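Local coordinates for protein PHO85 cyclin-10 (Saccharomyces cerevisiae, PDB 4KRD) that partners the cyclin-dependent kinase PHO85 as its cyclin, forming a holoenzyme that phosphorylates and negatively regulates glycogen synthase GSY2, at residues N19-G24 / I109-L114; N73-S78 / E130-R135; P99-V104 / K146-F151; A140-T145 / H153-F158. All blocks are in the same frame, centred on the assembly; numbering follows the deposited sequence. Where two conformers were deposited one is given.

Overall arrangement
All four contacts lie in the cyclin domain, and two helices tie them together: helix 99-113 carries one side of interactions 1 and 3, and helix 130-148 serves interactions 2, 3 and 4. Interactions 3 and 4 are neighbours, their centres about 10 Å apart, and touch where S144 meets the backbone of V101. Interactions 1 and 2 have centres about 23 Å apart, on opposite sides of the chain's centre. Along the sequence interactions 1 and 2 cross, as do interactions 3 and 4, whereas interaction 1 closes before interaction 4 opens. The helical core is thus bound to its N-terminal extension and its loops, while interactions 3 and 4 come within reach of another protein's chain.

Interaction 1: residues N19-G24 / I109-L114; sequences NPLLHG and IDTLFL
An Asx turn opens the short 3-10 segment 20-22 of the loop preceding helix 36-54, and its asparagine also fastens this loop to the end of helix 99-113 in the cyclin domain. N19 OD1 accepts from L21 N at 3.0 Å, in the carbonyl plane and on a lone pair. With CG anti to the backbone N, the other half of the amide faces the helix: N19 ND2 gives a hydrogen bond to T111 OG1 at 3.1 Å, and the acceptor lies in the amide plane. An asparagine suits this place because one flat group both accepts from its own loop and donates to the helix; ND2 also bonds K184 O, and T111 OG1 has a further partner in T183 OG1. An alanine here would remove the side-chain amide and its hydrogen bonds to L21, T111 and K184, and would probably loosen the turn and its hold on T111. Just beyond, L21 supplies the apolar part. Its CD1 rests on T111 CA at 3.6 Å, while CD2 lies 3.9 Å from L114 CB, so the forked leucine tip spans the last helical turn and the residue following it. This buried seam has helix 189-203 close by, where L198 meets D110 and L202 meets L114; T111 packs on V180 of helix 166-180, and L114 begins strand 114-116.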
# COMPACT_ATOMS: atom_id res chain seq x y z
N ASN B 19 -13.96 -4.41 -8.82
CA ASN B 19 -13.64 -4.27 -10.23
C ASN B 19 -14.58 -5.22 -10.96
O ASN B 19 -14.62 -6.41 -10.65
CB ASN B 19 -12.17 -4.61 -10.47
CG ASN B 19 -11.75 -4.36 -11.91
OD1 ASN B 19 -12.51 -4.63 -12.84
ND2 ASN B 19 -10.54 -3.82 -12.11
N PRO B 20 -15.40 -4.69 -11.89
CA PRO B 20 -16.41 -5.46 -12.63
C PRO B 20 -15.84 -6.75 -13.24
O PRO B 20 -16.58 -7.72 -13.46
CB PRO B 20 -16.82 -4.51 -13.75
CG PRO B 20 -16.56 -3.15 -13.19
CD PRO B 20 -15.34 -3.29 -12.33
N LEU B 21 -14.54 -6.76 -13.50
CA LEU B 21 -13.87 -7.93 -14.04
C LEU B 21 -13.90 -9.08 -13.04
O LEU B 21 -13.62 -10.22 -13.40
CB LEU B 21 -12.42 -7.61 -14.38
CG LEU B 21 -12.19 -6.62 -15.52
CD1 LEU B 21 -10.71 -6.27 -15.63
CD2 LEU B 21 -12.73 -7.21 -16.81
N LEU B 22 -14.22 -8.77 -11.79
CA LEU B 22 -14.26 -9.79 -10.75
C LEU B 22 -15.66 -10.36 -10.52
O LEU B 22 -15.83 -11.26 -9.70
CB LEU B 22 -13.73 -9.23 -9.43
CG LEU B 22 -12.34 -8.59 -9.44
CD1 LEU B 22 -11.89 -8.32 -8.01
CD2 LEU B 22 -11.35 -9.46 -10.15
N HIS B 23 -16.66 -9.81 -11.20
CA HIS B 23 -18.02 -10.28 -10.99
C HIS B 23 -18.08 -11.78 -11.20
O HIS B 23 -17.64 -12.28 -12.23
CB HIS B 23 -19.00 -9.56 -11.93
CG HIS B 23 -19.35 -8.17 -11.48
ND1 HIS B 23 -20.03 -7.28 -12.28
CD2 HIS B 23 -19.11 -7.53 -10.32
CE1 HIS B 23 -20.20 -6.15 -11.63
NE2 HIS B 23 -19.65 -6.27 -10.43
N GLY B 24 -18.59 -12.50 -10.20
CA GLY B 24 -18.71 -13.94 -10.27
C GLY B 24 -17.62 -14.72 -9.55
O GLY B 24 -17.74 -15.93 -9.34
N ILE B 109 -2.96 -5.72 -17.61
CA ILE B 109 -3.39 -5.61 -18.99
C ILE B 109 -4.89 -5.91 -19.14
O ILE B 109 -5.58 -5.25 -19.92
CB ILE B 109 -2.51 -6.45 -19.96
CG1 ILE B 109 -2.59 -7.93 -19.62
CG2 ILE B 109 -1.05 -5.97 -19.92
CD1 ILE B 109 -2.06 -8.83 -20.76
N ASP B 110 -5.39 -6.89 -18.38
CA ASP B 110 -6.83 -7.18 -18.25
C ASP B 110 -7.62 -5.93 -17.95
O ASP B 110 -8.63 -5.66 -18.57
CB ASP B 110 -7.10 -8.15 -17.08
CG ASP B 110 -6.75 -9.60 -17.40
OD1 ASP B 110 -6.80 -10.00 -18.58
OD2 ASP B 110 -6.47 -10.36 -16.43
N THR B 111 -7.19 -5.19 -16.93
CA THR B 111 -7.98 -4.06 -16.49
C THR B 111 -7.84 -2.85 -17.42
O THR B 111 -8.72 -1.99 -17.48
CB THR B 111 -7.70 -3.71 -15.00
OG1 THR B 111 -8.74 -2.87 -14.49
CG2 THR B 111 -6.35 -3.03 -14.86
N LEU B 112 -6.73 -2.78 -18.15
CA LEU B 112 -6.58 -1.74 -19.15
C LEU B 112 -7.52 -1.98 -20.35
O LEU B 112 -8.14 -1.04 -20.88
CB LEU B 112 -5.12 -1.66 -19.62
CG LEU B 112 -4.75 -0.65 -20.72
CD1 LEU B 112 -5.29 0.76 -20.42
CD2 LEU B 112 -3.23 -0.63 -20.99
N PHE B 113 -7.63 -3.23 -20.78
CA PHE B 113 -8.28 -3.50 -22.08
C PHE B 113 -9.72 -4.01 -21.98
O PHE B 113 -10.47 -3.95 -22.95
CB PHE B 113 -7.43 -4.45 -22.93
CG PHE B 113 -6.16 -3.82 -23.43
CD1 PHE B 113 -6.18 -2.92 -24.47
CD2 PHE B 113 -4.94 -4.11 -22.83
CE1 PHE B 113 -5.02 -2.32 -24.92
CE2 PHE B 113 -3.77 -3.51 -23.29
CZ PHE B 113 -3.82 -2.61 -24.33
N LEU B 114 -10.11 -4.51 -20.81
CA LEU B 114 -11.41 -5.15 -20.63
C LEU B 114 -12.24 -4.54 -19.51
O LEU B 114 -11.72 -4.17 -18.45
CB LEU B 114 -11.23 -6.64 -20.31
CG LEU B 114 -10.54 -7.52 -21.36
CD1 LEU B 114 -10.07 -8.83 -20.72
CD2 LEU B 114 -11.48 -7.79 -22.52

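Interaction 2: residues N73-S78 / E130-R135; sequences NFYMKS and EKEVHR
K131, R135 and M76 bury the most surface where the loop after helix 65-72 lies along the N-terminal part of helix 130-148. K131 runs extended beyond CG across one face of the phenol of Y75: its CB makes a CH-pi contact 4.0 Å from the ring centroid of Y75, and CD continues toward the hydroxyl end. The chain ends at the neighbouring loop residue, where K131 NZ donates to K77 O at 2.7 Å, in the carbonyl plane. Lysine suits the place because its methylene stem can cover a ring while its ammonium reaches a backbone oxygen. R135, extended from CG to NE, brings NH1 2.9 Å from N73 O, a hydrogen bond of 159° at the hydrogen. The acceptor is nearly in the guanidinium plane, although the donor sits above the carbonyl plane of N73. One face of the guanidinium is covered by M76 CA and Y75 O. An alanine in place of R135 would lose the bond to N73 and this cover, and would probably leave the loop less firmly held. M76 is fixed through its backbone, N donating to K131 O at 2.8 Å, and its fully extended side chain lays SD obliquely against the ring of H134. E132, beside Y75, directs its carboxylate to Y71 and Q129. Since carbonyls of an irregular loop receive both cationic side chains, and a loop amide meets the carbonyl of K131, near the start of the helix, the contact probably depends much on the path of the loop backbone, as well as on the side chains packed against it.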
# COMPACT_ATOMS: atom_id res chain seq x y z
N ASN B 73 2.75 6.35 -25.88
CA ASN B 73 4.12 5.97 -25.51
C ASN B 73 4.42 4.48 -25.75
O ASN B 73 5.59 4.08 -25.83
CB ASN B 73 4.42 6.35 -24.04
CG ASN B 73 4.65 7.84 -23.85
OD1 ASN B 73 5.26 8.50 -24.70
ND2 ASN B 73 4.16 8.39 -22.75
N PHE B 74 3.39 3.66 -25.84
CA PHE B 74 3.60 2.22 -26.02
C PHE B 74 3.95 1.83 -27.46
O PHE B 74 4.51 0.77 -27.69
CB PHE B 74 2.39 1.41 -25.56
CG PHE B 74 2.12 1.52 -24.08
CD1 PHE B 74 3.05 1.06 -23.17
CD2 PHE B 74 0.95 2.10 -23.62
CE1 PHE B 74 2.82 1.19 -21.80
CE2 PHE B 74 0.70 2.23 -22.26
CZ PHE B 74 1.64 1.77 -21.34
N TYR B 75 3.60 2.69 -28.42
CA TYR B 75 3.83 2.38 -29.84
C TYR B 75 5.32 2.34 -30.18
O TYR B 75 6.03 3.33 -30.03
CB TYR B 75 3.12 3.39 -30.74
CG TYR B 75 3.00 2.94 -32.19
CD1 TYR B 75 1.88 2.25 -32.63
CD2 TYR B 75 4.01 3.21 -33.11
CE1 TYR B 75 1.76 1.84 -33.96
CE2 TYR B 75 3.90 2.80 -34.44
CZ TYR B 75 2.78 2.12 -34.85
OH TYR B 75 2.66 1.71 -36.16
N MET B 76 5.79 1.18 -30.61
CA MET B 76 7.19 0.99 -30.98
C MET B 76 7.31 0.88 -32.50
O MET B 76 6.79 -0.06 -33.10
CB MET B 76 7.71 -0.29 -30.34
CG MET B 76 9.19 -0.51 -30.50
SD MET B 76 9.64 -2.05 -29.71
CE MET B 76 11.40 -2.15 -30.07
N LYS B 77 7.98 1.85 -33.11
CA LYS B 77 8.12 1.91 -34.57
C LYS B 77 8.71 0.64 -35.17
O LYS B 77 8.12 0.03 -36.07
CB LYS B 77 8.97 3.11 -34.98
CG LYS B 77 8.21 4.43 -35.02
CD LYS B 77 7.18 4.43 -36.13
CE LYS B 77 6.43 5.75 -36.20
NZ LYS B 77 5.36 5.73 -37.25
N SER B 78 9.87 0.24 -34.67
CA SER B 78 10.59 -0.90 -35.24
C SER B 78 10.18 -2.23 -34.63
O SER B 78 9.73 -2.30 -33.49
CB SER B 78 12.10 -0.70 -35.08
OG SER B 78 12.44 -0.41 -33.74
N GLU B 130 -0.04 -4.78 -32.39
CA GLU B 130 1.18 -5.56 -32.19
C GLU B 130 2.36 -4.66 -31.88
O GLU B 130 3.27 -5.05 -31.13
CB GLU B 130 1.50 -6.45 -33.40
CG GLU B 130 2.68 -7.40 -33.16
CD GLU B 130 2.37 -8.51 -32.13
OE1 GLU B 130 1.49 -9.36 -32.41
OE2 GLU B 130 3.01 -8.54 -31.05
N LYS B 131 2.37 -3.47 -32.46
CA LYS B 131 3.46 -2.53 -32.21
C LYS B 131 3.46 -1.95 -30.78
O LYS B 131 4.40 -1.25 -30.39
CB LYS B 131 3.46 -1.41 -33.25
CG LYS B 131 3.74 -1.90 -34.66
CD LYS B 131 4.40 -0.82 -35.50
CE LYS B 131 4.97 -1.40 -36.79
NZ LYS B 131 5.88 -0.43 -37.46
N GLU B 132 2.42 -2.26 -30.01
CA GLU B 132 2.31 -1.77 -28.63
C GLU B 132 2.70 -2.83 -27.62
O GLU B 132 2.91 -2.53 -26.43
CB GLU B 132 0.89 -1.25 -28.36
CG GLU B 132 0.59 0.04 -29.14
CD GLU B 132 -0.90 0.29 -29.39
OE1 GLU B 132 -1.74 -0.54 -29.01
OE2 GLU B 132 -1.22 1.35 -29.99
N VAL B 133 2.83 -4.08 -28.08
CA VAL B 133 3.01 -5.21 -27.17
C VAL B 133 4.33 -5.23 -26.39
O VAL B 133 4.34 -5.48 -25.18
CB VAL B 133 2.82 -6.56 -27.89
CG1 VAL B 133 3.31 -7.70 -26.99
CG2 VAL B 133 1.36 -6.74 -28.29
N HIS B 134 5.44 -4.96 -27.08
CA HIS B 134 6.76 -5.04 -26.45
C HIS B 134 6.90 -4.08 -25.26
O HIS B 134 7.35 -4.47 -24.17
CB HIS B 134 7.83 -4.75 -27.51
CG HIS B 134 9.23 -4.97 -27.03
ND1 HIS B 134 10.09 -3.93 -26.75
CD2 HIS B 134 9.92 -6.11 -26.77
CE1 HIS B 134 11.25 -4.42 -26.35
NE2 HIS B 134 11.17 -5.74 -26.35
N ARG B 135 6.52 -2.83 -25.46
CA ARG B 135 6.63 -1.82 -24.41
C ARG B 135 5.58 -2.02 -23.33
O ARG B 135 5.81 -1.65 -22.17
CB ARG B 135 6.53 -0.41 -25.01
CG ARG B 135 7.76 -0.00 -25.82
CD ARG B 135 7.64 1.43 -26.32
NE ARG B 135 8.84 1.87 -27.01
CZ ARG B 135 9.04 3.10 -27.46
NH1 ARG B 135 8.11 4.03 -27.30
NH2 ARG B 135 10.18 3.40 -28.08

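Interaction 3: residues P99-V104 / K146-F151; sequences PTVYLV and KLLEDF
L148 sets its CG anti to the carbonyl carbon (chi1 -81°), and with chi2 at 167° its two methyls are carried out toward helix 99-113. V104, with CG1 anti to its backbone N (chi1 168°), turns CG2 to meet that leucine tip to tip. The contact is a helix-helix packing within the mainly helical cyclin fold, between the N-terminal part of helix 99-113 and the last turn of helix 130-148. L148 is its centrepiece and has the largest buried area of the pair. Its CD1 enters between residues one turn apart: it lies 3.5 Å from T100 O, 3.7 Å from V101 CA and the same distance from V104 CG2, whereas CG2 of V101 is a looser neighbour. A leucine serves well here, since its forked end can fill the groove between T100, V101 and V104 while its stem stays on the far helix. Beta-branched residues suit the other side, offering methyls close to the backbone, which is consistent with the close approach of the two helices. L147, one residue before L148, adds a looser contact of its CD1 with V104 CG1 at 4.1 Å. Around this apolar patch, L192 of helix 189-203 packs on T100 and V104, and V187 on L148. Beyond L148 the chain leaves helical geometry at E149, and this exit lies beside another protein's chain: D150 forms salt bridges with basic side chains there. On the cyclin side, the other leucine methyl, L148 CD2, closes against T100 CG2 at 3.6 Å.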
# COMPACT_ATOMS: atom_id res chain seq x y z
N PRO B 99 5.76 -16.38 -9.65
CA PRO B 99 4.63 -16.40 -10.58
C PRO B 99 3.65 -15.25 -10.32
O PRO B 99 3.00 -14.80 -11.26
CB PRO B 99 3.95 -17.74 -10.28
CG PRO B 99 5.03 -18.59 -9.69
CD PRO B 99 5.89 -17.64 -8.91
N THR B 100 3.57 -14.80 -9.07
CA THR B 100 2.69 -13.70 -8.69
C THR B 100 2.95 -12.43 -9.51
O THR B 100 2.04 -11.65 -9.77
CB THR B 100 2.89 -13.35 -7.20
OG1 THR B 100 2.75 -14.54 -6.42
CG2 THR B 100 1.86 -12.32 -6.75
N VAL B 101 4.20 -12.23 -9.91
CA VAL B 101 4.56 -11.04 -10.66
C VAL B 101 3.84 -11.01 -12.02
O VAL B 101 3.30 -9.98 -12.43
CB VAL B 101 6.09 -10.93 -10.82
CG1 VAL B 101 6.46 -9.85 -11.82
CG2 VAL B 101 6.72 -10.67 -9.45
N TYR B 102 3.81 -12.16 -12.68
CA TYR B 102 3.17 -12.27 -13.98
C TYR B 102 1.64 -12.32 -13.89
O TYR B 102 0.95 -11.84 -14.79
CB TYR B 102 3.77 -13.45 -14.76
CG TYR B 102 5.27 -13.29 -14.90
CD1 TYR B 102 5.79 -12.26 -15.68
CD2 TYR B 102 6.15 -14.13 -14.24
CE1 TYR B 102 7.14 -12.08 -15.81
CE2 TYR B 102 7.53 -13.97 -14.38
CZ TYR B 102 8.00 -12.94 -15.17
OH TYR B 102 9.36 -12.73 -15.33
N LEU B 103 1.11 -12.88 -12.80
CA LEU B 103 -0.34 -12.87 -12.60
C LEU B 103 -0.84 -11.44 -12.45
O LEU B 103 -1.84 -11.05 -13.04
CB LEU B 103 -0.74 -13.71 -11.38
CG LEU B 103 -0.27 -15.16 -11.35
CD1 LEU B 103 -0.59 -15.82 -10.00
CD2 LEU B 103 -0.86 -15.95 -12.51
N VAL B 104 -0.12 -10.65 -11.65
CA VAL B 104 -0.47 -9.24 -11.49
C VAL B 104 -0.26 -8.48 -12.81
O VAL B 104 -1.08 -7.63 -13.18
CB VAL B 104 0.33 -8.57 -10.34
CG1 VAL B 104 0.18 -7.06 -10.40
CG2 VAL B 104 -0.14 -9.09 -8.95
N LYS B 146 6.67 -3.51 -8.48
CA LYS B 146 6.61 -2.40 -7.53
C LYS B 146 5.34 -2.42 -6.67
O LYS B 146 5.34 -1.93 -5.54
CB LYS B 146 6.74 -1.06 -8.28
CG LYS B 146 8.15 -0.78 -8.74
CD LYS B 146 8.35 0.63 -9.27
CE LYS B 146 9.83 0.88 -9.57
NZ LYS B 146 10.09 2.24 -10.11
N LEU B 147 4.26 -2.99 -7.20
CA LEU B 147 3.04 -3.25 -6.43
C LEU B 147 3.20 -4.39 -5.43
O LEU B 147 2.44 -4.48 -4.46
CB LEU B 147 1.90 -3.63 -7.37
CG LEU B 147 1.28 -2.53 -8.23
CD1 LEU B 147 0.34 -3.17 -9.25
CD2 LEU B 147 0.51 -1.54 -7.37
N LEU B 148 4.17 -5.26 -5.67
CA LEU B 148 4.26 -6.54 -4.95
C LEU B 148 5.44 -6.69 -4.01
O LEU B 148 5.30 -7.23 -2.91
CB LEU B 148 4.34 -7.69 -5.96
CG LEU B 148 3.04 -8.18 -6.58
CD1 LEU B 148 3.36 -9.09 -7.76
CD2 LEU B 148 2.21 -8.90 -5.53
N GLU B 149 6.61 -6.27 -4.45
CA GLU B 149 7.83 -6.60 -3.72
C GLU B 149 8.40 -5.42 -2.95
O GLU B 149 8.41 -4.30 -3.44
CB GLU B 149 8.88 -7.15 -4.68
CG GLU B 149 8.46 -8.43 -5.40
CD GLU B 149 8.55 -9.67 -4.53
OE1 GLU B 149 8.82 -9.54 -3.32
OE2 GLU B 149 8.34 -10.77 -5.07
N ASP B 150 8.88 -5.68 -1.73
CA ASP B 150 9.54 -4.63 -0.96
C ASP B 150 10.88 -4.27 -1.57
O ASP B 150 11.35 -3.15 -1.43
CB ASP B 150 9.74 -5.06 0.49
CG ASP B 150 8.45 -5.03 1.28
OD1 ASP B 150 7.52 -4.30 0.87
OD2 ASP B 150 8.37 -5.73 2.30
N PHE B 151 11.50 -5.24 -2.22
CA PHE B 151 12.73 -4.96 -2.95
C PHE B 151 12.55 -5.32 -4.42
O PHE B 151 12.10 -6.42 -4.75
CB PHE B 151 13.92 -5.71 -2.32
CG PHE B 151 14.23 -5.26 -0.91
CD1 PHE B 151 14.94 -4.09 -0.68
CD2 PHE B 151 13.80 -6.01 0.17
CE1 PHE B 151 15.23 -3.68 0.62
CE2 PHE B 151 14.09 -5.61 1.47
CZ PHE B 151 14.80 -4.44 1.69

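Interaction 4: residues A140-T145 / H153-F158; sequences AVRLST and HSHEYF
H153 begins the approach to helix 155-162, which packs beside helix 130-148 in the cyclin domain, and its backbone carbonyl is the main anchor. R142 NH1 donates to H153 O at 2.9 Å with 164° at the hydrogen; the acceptor lies in the guanidinium plane, though the donor stands above the carbonyl plane. A second, weak bond from NH2 reaches the same oxygen, so one carbonyl serves both ends of the fork, NH1 firmly and NH2 only weakly. The side chain of H153 turns elsewhere, to C95 O and the ring of Y97. S154 is the N-cap: its OG accepts from Y157 N at 3.0 Å, and a serine suits the N-cap because its short hydroxyl can accept from an amide of the first turn. H155 brings its ring edge to R142 NH2, CD2 lying 3.7 Å from it, without a hydrogen bond between them. F158 closes the contact one turn into the helix. The bent R142 chain passes over one face of its ring, with CD of the arginine 4.1 Å from the ring centroid, a CH-pi contact. Guanidinium and ring planes are 17° apart, and F158 CB covers one face of the guanidinium. R142 is suited by having both an apolar stem for this ring and a charged end, whose NE forms a salt bridge with E173. At the ring's far edge, F158 CZ meets V141 CG1 at 3.8 Å.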
# COMPACT_ATOMS: atom_id res chain seq x y z
N ALA B 140 4.10 -3.48 -17.67
CA ALA B 140 3.25 -4.30 -16.80
C ALA B 140 4.08 -5.13 -15.84
O ALA B 140 3.72 -5.31 -14.67
CB ALA B 140 2.32 -5.18 -17.63
N VAL B 141 5.22 -5.64 -16.31
CA VAL B 141 6.10 -6.38 -15.42
C VAL B 141 6.69 -5.44 -14.37
O VAL B 141 6.73 -5.79 -13.21
CB VAL B 141 7.22 -7.13 -16.16
CG1 VAL B 141 8.26 -7.66 -15.17
CG2 VAL B 141 6.62 -8.27 -17.01
N ARG B 142 7.14 -4.26 -14.79
CA ARG B 142 7.83 -3.36 -13.87
C ARG B 142 6.89 -2.84 -12.80
O ARG B 142 7.22 -2.83 -11.62
CB ARG B 142 8.49 -2.20 -14.65
CG ARG B 142 9.22 -1.18 -13.76
CD ARG B 142 10.38 -1.81 -12.98
NE ARG B 142 11.27 -0.79 -12.43
CZ ARG B 142 12.28 -1.05 -11.60
NH1 ARG B 142 12.52 -2.30 -11.24
NH2 ARG B 142 13.04 -0.07 -11.14
N LEU B 143 5.69 -2.43 -13.22
CA LEU B 143 4.68 -1.92 -12.30
C LEU B 143 4.27 -3.02 -11.33
O LEU B 143 4.10 -2.80 -10.13
CB LEU B 143 3.47 -1.40 -13.09
CG LEU B 143 2.70 -0.20 -12.54
CD1 LEU B 143 3.66 0.83 -11.97
CD2 LEU B 143 1.81 0.43 -13.63
N SER B 144 4.12 -4.23 -11.86
CA SER B 144 3.76 -5.38 -11.06
C SER B 144 4.74 -5.62 -9.91
O SER B 144 4.32 -5.82 -8.76
CB SER B 144 3.64 -6.64 -11.93
OG SER B 144 3.50 -7.78 -11.10
N THR B 145 6.04 -5.61 -10.20
CA THR B 145 7.03 -5.83 -9.16
C THR B 145 6.96 -4.75 -8.07
O THR B 145 7.14 -5.04 -6.90
CB THR B 145 8.49 -5.91 -9.70
OG1 THR B 145 8.88 -4.65 -10.26
CG2 THR B 145 8.64 -7.03 -10.74
N HIS B 153 14.45 -4.92 -8.50
CA HIS B 153 15.67 -4.64 -9.23
C HIS B 153 15.85 -3.15 -9.45
O HIS B 153 14.87 -2.40 -9.55
CB HIS B 153 15.65 -5.38 -10.58
CG HIS B 153 15.64 -6.87 -10.43
ND1 HIS B 153 16.75 -7.58 -10.04
CD2 HIS B 153 14.65 -7.77 -10.59
CE1 HIS B 153 16.45 -8.87 -9.97
NE2 HIS B 153 15.18 -9.01 -10.31
N SER B 154 17.10 -2.73 -9.53
CA SER B 154 17.40 -1.32 -9.76
C SER B 154 16.85 -0.88 -11.10
O SER B 154 16.68 -1.68 -12.02
CB SER B 154 18.91 -1.09 -9.72
OG SER B 154 19.54 -1.83 -10.75
N HIS B 155 16.57 0.41 -11.22
CA HIS B 155 16.09 0.97 -12.47
C HIS B 155 17.11 0.71 -13.58
O HIS B 155 16.74 0.47 -14.73
CB HIS B 155 15.85 2.47 -12.31
CG HIS B 155 14.84 3.03 -13.25
ND1 HIS B 155 15.17 3.89 -14.27
CD2 HIS B 155 13.50 2.83 -13.33
CE1 HIS B 155 14.07 4.21 -14.94
NE2 HIS B 155 13.05 3.59 -14.39
N GLU B 156 18.39 0.76 -13.22
CA GLU B 156 19.47 0.50 -14.16
C GLU B 156 19.43 -0.94 -14.66
O GLU B 156 19.39 -1.19 -15.86
CB GLU B 156 20.82 0.78 -13.50
CG GLU B 156 22.01 0.75 -14.44
CD GLU B 156 23.26 1.31 -13.81
OE1 GLU B 156 23.38 1.23 -12.57
OE2 GLU B 156 24.13 1.84 -14.54
N TYR B 157 19.43 -1.89 -13.73
CA TYR B 157 19.38 -3.30 -14.07
C TYR B 157 18.16 -3.68 -14.92
O TYR B 157 18.30 -4.36 -15.95
CB TYR B 157 19.41 -4.16 -12.81
CG TYR B 157 19.52 -5.63 -13.12
CD1 TYR B 157 20.70 -6.15 -13.64
CD2 TYR B 157 18.45 -6.49 -12.91
CE1 TYR B 157 20.81 -7.49 -13.94
CE2 TYR B 157 18.56 -7.84 -13.20
CZ TYR B 157 19.75 -8.34 -13.72
OH TYR B 157 19.88 -9.67 -14.02
N PHE B 158 16.97 -3.27 -14.50
CA PHE B 158 15.76 -3.59 -15.28
C PHE B 158 15.80 -3.01 -16.70
O PHE B 158 15.44 -3.69 -17.67
CB PHE B 158 14.48 -3.17 -14.55
CG PHE B 158 13.24 -3.83 -15.09
CD1 PHE B 158 12.89 -5.10 -14.67
CD2 PHE B 158 12.44 -3.19 -16.02
CE1 PHE B 158 11.75 -5.73 -15.18
CE2 PHE B 158 11.30 -3.80 -16.53
CZ PHE B 158 10.95 -5.08 -16.12